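Local atomic coordinates of cobalamin biosynthesis protein CobN (Mycobacterium tuberculosis, PDB entry 7C6O), a protein that is the large catalytic subunit of cobaltochelatase, which probably inserts cobalt into the corrin ring during cobalamin synthesis at the cost of ATP. Residues Pro343-Cys346 and Ala347-Ala350; Asp676-Asp679 and Asp680-His684. All blocks are in the same frame, centred on the assembly; numbering follows the deposited sequence.

Overall arrangement
Both interactions are contacts within the opening turns of one helix each; interaction 1 lies 25 Å from the centre of the chain and interaction 2 45 Å. Interaction 1 opens helix 343-361, which directly follows the edge strand 337-341 of a mixed sheet and packs against strand 321-331 and helix 206-217. Interaction 2 lies in the early part of helix 675-694, which packs on helices 624-642 and 647-660. The centres of the two are 70 Å apart and their nearest atoms about 54 Å, on opposite sides of the chain's centre, so neither touches the other. The sodium ion, held by Asp125 and Ser127, belongs to neither contact.

Interaction 1 of 2, residues Pro343-Cys346 and Ala347-Ala350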
loop_
_atom_site.group_PDB
_atom_site.type_symbol
_atom_site.label_atom_id
_atom_site.label_comp_id
_atom_site.label_asym_id
_atom_site.label_seq_id
_atom_site.Cartn_x
_atom_site.Cartn_y
_atom_site.Cartn_z
ATOM N N PRO A 343 -16.107 23.726 5.392
ATOM C CA PRO A 343 -15.268 24.505 6.322
ATOM C C PRO A 343 -14.561 23.655 7.365
ATOM O O PRO A 343 -13.422 23.961 7.739
ATOM C CB PRO A 343 -16.271 25.474 6.965
ATOM C CG PRO A 343 -17.412 25.546 5.998
ATOM C CD PRO A 343 -17.506 24.184 5.387
ATOM N N GLU A 344 -15.208 22.596 7.851
ATOM C CA GLU A 344 -14.562 21.738 8.839
ATOM C C GLU A 344 -13.364 21.013 8.236
ATOM O O GLU A 344 -12.298 20.941 8.859
ATOM C CB GLU A 344 -15.575 20.746 9.414
ATOM C CG GLU A 344 -15.058 19.931 10.592
ATOM C CD GLU A 344 -14.243 18.725 10.159
ATOM O OE1 GLU A 344 -14.507 18.190 9.059
ATOM O OE2 GLU A 344 -13.335 18.318 10.914
ATOM N N ARG A 345 -13.514 20.475 7.021
ATOM C CA ARG A 345 -12.379 19.839 6.360
ATOM C C ARG A 345 -11.320 20.857 5.957
ATOM O O ARG A 345 -10.130 20.524 5.914
ATOM C CB ARG A 345 -12.852 19.046 5.143
ATOM C CG ARG A 345 -13.666 17.793 5.469
ATOM C CD ARG A 345 -12.801 16.681 6.071
ATOM N NE ARG A 345 -12.637 16.818 7.517
ATOM C CZ ARG A 345 -11.846 16.047 8.258
ATOM N NH1 ARG A 345 -11.135 15.082 7.690
ATOM N NH2 ARG A 345 -11.761 16.244 9.568
ATOM N N CYS A 346 -11.728 22.093 5.653
ATOM C CA CYS A 346 -10.753 23.155 5.433
ATOM C C CYS A 346 -9.871 23.343 6.659
ATOM O O CYS A 346 -8.661 23.570 6.536
ATOM C CB CYS A 346 -11.460 24.466 5.086
ATOM S SG CYS A 346 -12.078 24.570 3.394
ATOM N N ALA A 347 -10.461 23.242 7.851
ATOM C CA ALA A 347 -9.690 23.388 9.081
ATOM C C ALA A 347 -8.676 22.261 9.239
ATOM O O ALA A 347 -7.559 22.488 9.719
ATOM C CB ALA A 347 -10.632 23.439 10.284
ATOM N N ARG A 348 -9.045 21.042 8.841
ATOM C CA ARG A 348 -8.108 19.926 8.928
ATOM C C ARG A 348 -6.941 20.115 7.966
ATOM O O ARG A 348 -5.781 19.906 8.336
ATOM C CB ARG A 348 -8.829 18.606 8.651
ATOM C CG ARG A 348 -7.902 17.400 8.553
ATOM C CD ARG A 348 -7.332 16.994 9.912
ATOM N NE ARG A 348 -8.354 16.435 10.794
ATOM C CZ ARG A 348 -8.773 17.006 11.920
ATOM N NH1 ARG A 348 -8.252 18.157 12.321
ATOM N NH2 ARG A 348 -9.712 16.419 12.652
ATOM N N VAL A 349 -7.228 20.508 6.722
ATOM C CA VAL A 349 -6.156 20.756 5.758
ATOM C C VAL A 349 -5.291 21.921 6.219
ATOM O O VAL A 349 -4.056 21.844 6.208
ATOM C CB VAL A 349 -6.735 21.010 4.355
ATOM C CG1 VAL A 349 -5.615 21.360 3.384
ATOM C CG2 VAL A 349 -7.505 19.795 3.865
ATOM N N ALA A 350 -5.929 23.020 6.633
ATOM C CA ALA A 350 -5.180 24.176 7.117
ATOM C C ALA A 350 -4.370 23.828 8.359
ATOM O O ALA A 350 -3.205 24.228 8.481
ATOM C CB ALA A 350 -6.131 25.336 7.410
#
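Arg345 and Arg348, one helical turn apart, run side by side in the same direction, with their guanidinium planes 82° apart. Arg348 CB lies over one face of the Arg345 guanidinium, near its rim, and Arg345 NH2 comes within 3.6 Å of Arg348 NE. The nearby carboxylates of Glu344, Asp578 and Asp583 probably offset the two positive charges. Arg345 grips the Glu344 carboxylate side-on in a salt bridge: Arg345 NE reaches Glu344 OE1 at 2.8 Å, and Arg345 NH2 meets the syn lone pair of Glu344 OE2 at 2.9 Å, almost straight at 177°. Beyond the helix, Asp578 OD1 bridges Arg345 NH1 and Arg348 NE, while Asp583 holds Arg348 NH1. Arg345 reaches back to its neighbour by bending at chi2 (-71°) and again at chi3, and this paired grip limits rotation of its flat group.

The tight side is small and apolar. Cys346 and Ala350 fit their small side chains against Ala214 of helix 206-217, and Val349 packs on Val324 of strand 321-331. Ala350 N bonds to Cys346 O at 2.8 Å. The looser side carries the exposed Pro343 and Ala347; a proline suits this first turn, where its missing N-H costs no helical bond. Ala347 N gives its hydrogen bond to Pro343 O at 3.0 Å. Asp342 OD1 accepts from Arg345 N in the opening turn of an alpha-helix that directly follows edge strand 337-341 of the mixed sheet.

Interaction 2 of 2, residues Asp676-Asp679 and Asp680-His684; sequences DSFD and DMLLH
Met681 and Phe678, three residues apart in the early turns of helix 675-694, form a Met-aromatic pair. Met681 CE stands 3.6 Å from the centroid of the Phe678 ring, 11° off the normal, which makes it a CH-pi contact; Met681 SD lies above the same face, 5.3 Å from the centroid of the Phe678 ring. Met681 turns its thioether back over the ring through bends at chi2 (-89°) and chi3 (-61°), a fold that an unbranched, flexible chain allows. Leu682 comes from another direction, its CD2 3.9 Å from Phe678 CE2, adding a branched aliphatic group to the buried cluster.

Backbone bonds set this spacing: Met681 N donates to Ser677 O at 3.2 Å and Leu682 N to Phe678 O at 3.1 Å. Farther out, Phe678 rests on Trp655 and Arg651 of helix 647-660, Met681 on Leu669 and Pro673, and Leu682 on Leu633 of helix 624-642. Asp679 OD1 forms a salt bridge with Arg651 of helix 647-660 and a hydrogen bond with His636 of helix 624-642. Between Asp676 and Asp680 a water accepts from Asp680 N at 2.8 Å and donates to Asp676 O at 3.1 Å.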
loop_
_atom_site.group_PDB
_atom_site.type_symbol
_atom_site.label_atom_id
_atom_site.label_comp_id
_atom_site.label_asym_id
_atom_site.label_seq_id
_atom_site.Cartn_x
_atom_site.Cartn_y
_atom_site.Cartn_z
ATOM N N ASP A 676 14.559 -49.836 -8.939
ATOM C CA ASP A 676 14.797 -49.258 -10.257
ATOM C C ASP A 676 14.092 -47.920 -10.454
ATOM O O ASP A 676 14.178 -47.343 -11.543
ATOM C CB ASP A 676 14.387 -50.254 -11.353
ATOM C CG ASP A 676 12.888 -50.491 -11.416
ATOM O OD1 ASP A 676 12.391 -50.798 -12.520
ATOM O OD2 ASP A 676 12.206 -50.365 -10.377
ATOM N N SER A 677 13.405 -47.413 -9.432
ATOM C CA SER A 677 12.902 -46.048 -9.419
ATOM C C SER A 677 13.586 -45.188 -8.365
ATOM O O SER A 677 13.264 -44.001 -8.247
ATOM C CB SER A 677 11.386 -46.039 -9.188
ATOM O OG SER A 677 10.693 -46.545 -10.315
ATOM N N PHE A 678 14.532 -45.754 -7.610
ATOM C CA PHE A 678 15.126 -45.040 -6.484
ATOM C C PHE A 678 15.995 -43.877 -6.950
ATOM O O PHE A 678 15.943 -42.787 -6.368
ATOM C CB PHE A 678 15.942 -46.014 -5.634
ATOM C CG PHE A 678 16.255 -45.508 -4.255
ATOM C CD1 PHE A 678 15.445 -45.840 -3.181
ATOM C CD2 PHE A 678 17.365 -44.710 -4.030
ATOM C CE1 PHE A 678 15.729 -45.381 -1.908
ATOM C CE2 PHE A 678 17.659 -44.248 -2.760
ATOM C CZ PHE A 678 16.838 -44.584 -1.696
ATOM N N ASP A 679 16.802 -44.088 -7.994
ATOM C CA ASP A 679 17.687 -43.028 -8.469
ATOM C C ASP A 679 16.911 -41.863 -9.067
ATOM O O ASP A 679 17.362 -40.716 -8.981
ATOM C CB ASP A 679 18.677 -43.588 -9.488
ATOM C CG ASP A 679 19.639 -44.578 -8.873
ATOM O OD1 ASP A 679 19.607 -44.740 -7.634
ATOM O OD2 ASP A 679 20.423 -45.197 -9.622
ATOM N N ASP A 680 15.758 -42.133 -9.685
ATOM C CA ASP A 680 14.909 -41.045 -10.155
ATOM C C ASP A 680 14.363 -40.240 -8.985
ATOM O O ASP A 680 14.235 -39.013 -9.070
ATOM C CB ASP A 680 13.765 -41.597 -11.006
ATOM C CG ASP A 680 12.926 -40.501 -11.635
ATOM O OD1 ASP A 680 13.450 -39.385 -11.832
ATOM O OD2 ASP A 680 11.738 -40.754 -11.927
ATOM N N MET A 681 14.035 -40.917 -7.883
ATOM C CA MET A 681 13.602 -40.214 -6.683
ATOM C C MET A 681 14.704 -39.314 -6.140
ATOM O O MET A 681 14.421 -38.230 -5.619
ATOM C CB MET A 681 13.154 -41.226 -5.627
ATOM C CG MET A 681 12.674 -40.618 -4.320
ATOM S SD MET A 681 14.008 -40.378 -3.130
ATOM C CE MET A 681 14.581 -42.057 -2.899
ATOM N N LEU A 682 15.965 -39.737 -6.266
ATOM C CA LEU A 682 17.070 -38.924 -5.768
ATOM C C LEU A 682 17.261 -37.661 -6.594
ATOM O O LEU A 682 17.778 -36.661 -6.082
ATOM C CB LEU A 682 18.361 -39.739 -5.745
ATOM C CG LEU A 682 18.398 -40.906 -4.759
ATOM C CD1 LEU A 682 19.760 -41.575 -4.794
ATOM C CD2 LEU A 682 18.063 -40.442 -3.346
ATOM N N LEU A 683 16.862 -37.681 -7.869
ATOM C CA LEU A 683 16.868 -36.449 -8.648
ATOM C C LEU A 683 15.917 -35.423 -8.052
ATOM O O LEU A 683 16.198 -34.219 -8.088
ATOM C CB LEU A 683 16.502 -36.736 -10.105
ATOM C CG LEU A 683 17.449 -37.669 -10.862
ATOM C CD1 LEU A 683 17.031 -37.778 -12.321
ATOM C CD2 LEU A 683 18.889 -37.195 -10.746
ATOM N N HIS A 684 14.792 -35.880 -7.496
ATOM C CA HIS A 684 13.886 -34.983 -6.788
ATOM C C HIS A 684 14.510 -34.494 -5.485
ATOM O O HIS A 684 14.371 -33.319 -5.125
ATOM C CB HIS A 684 12.557 -35.699 -6.534
ATOM C CG HIS A 684 11.665 -35.010 -5.548
ATOM N ND1 HIS A 684 11.194 -33.729 -5.734
ATOM C CD2 HIS A 684 11.140 -35.436 -4.373
ATOM C CE1 HIS A 684 10.427 -33.390 -4.711
ATOM N NE2 HIS A 684 10.379 -34.409 -3.872
HETATM O O HOH W 1 15.278 -44.514 -11.136
#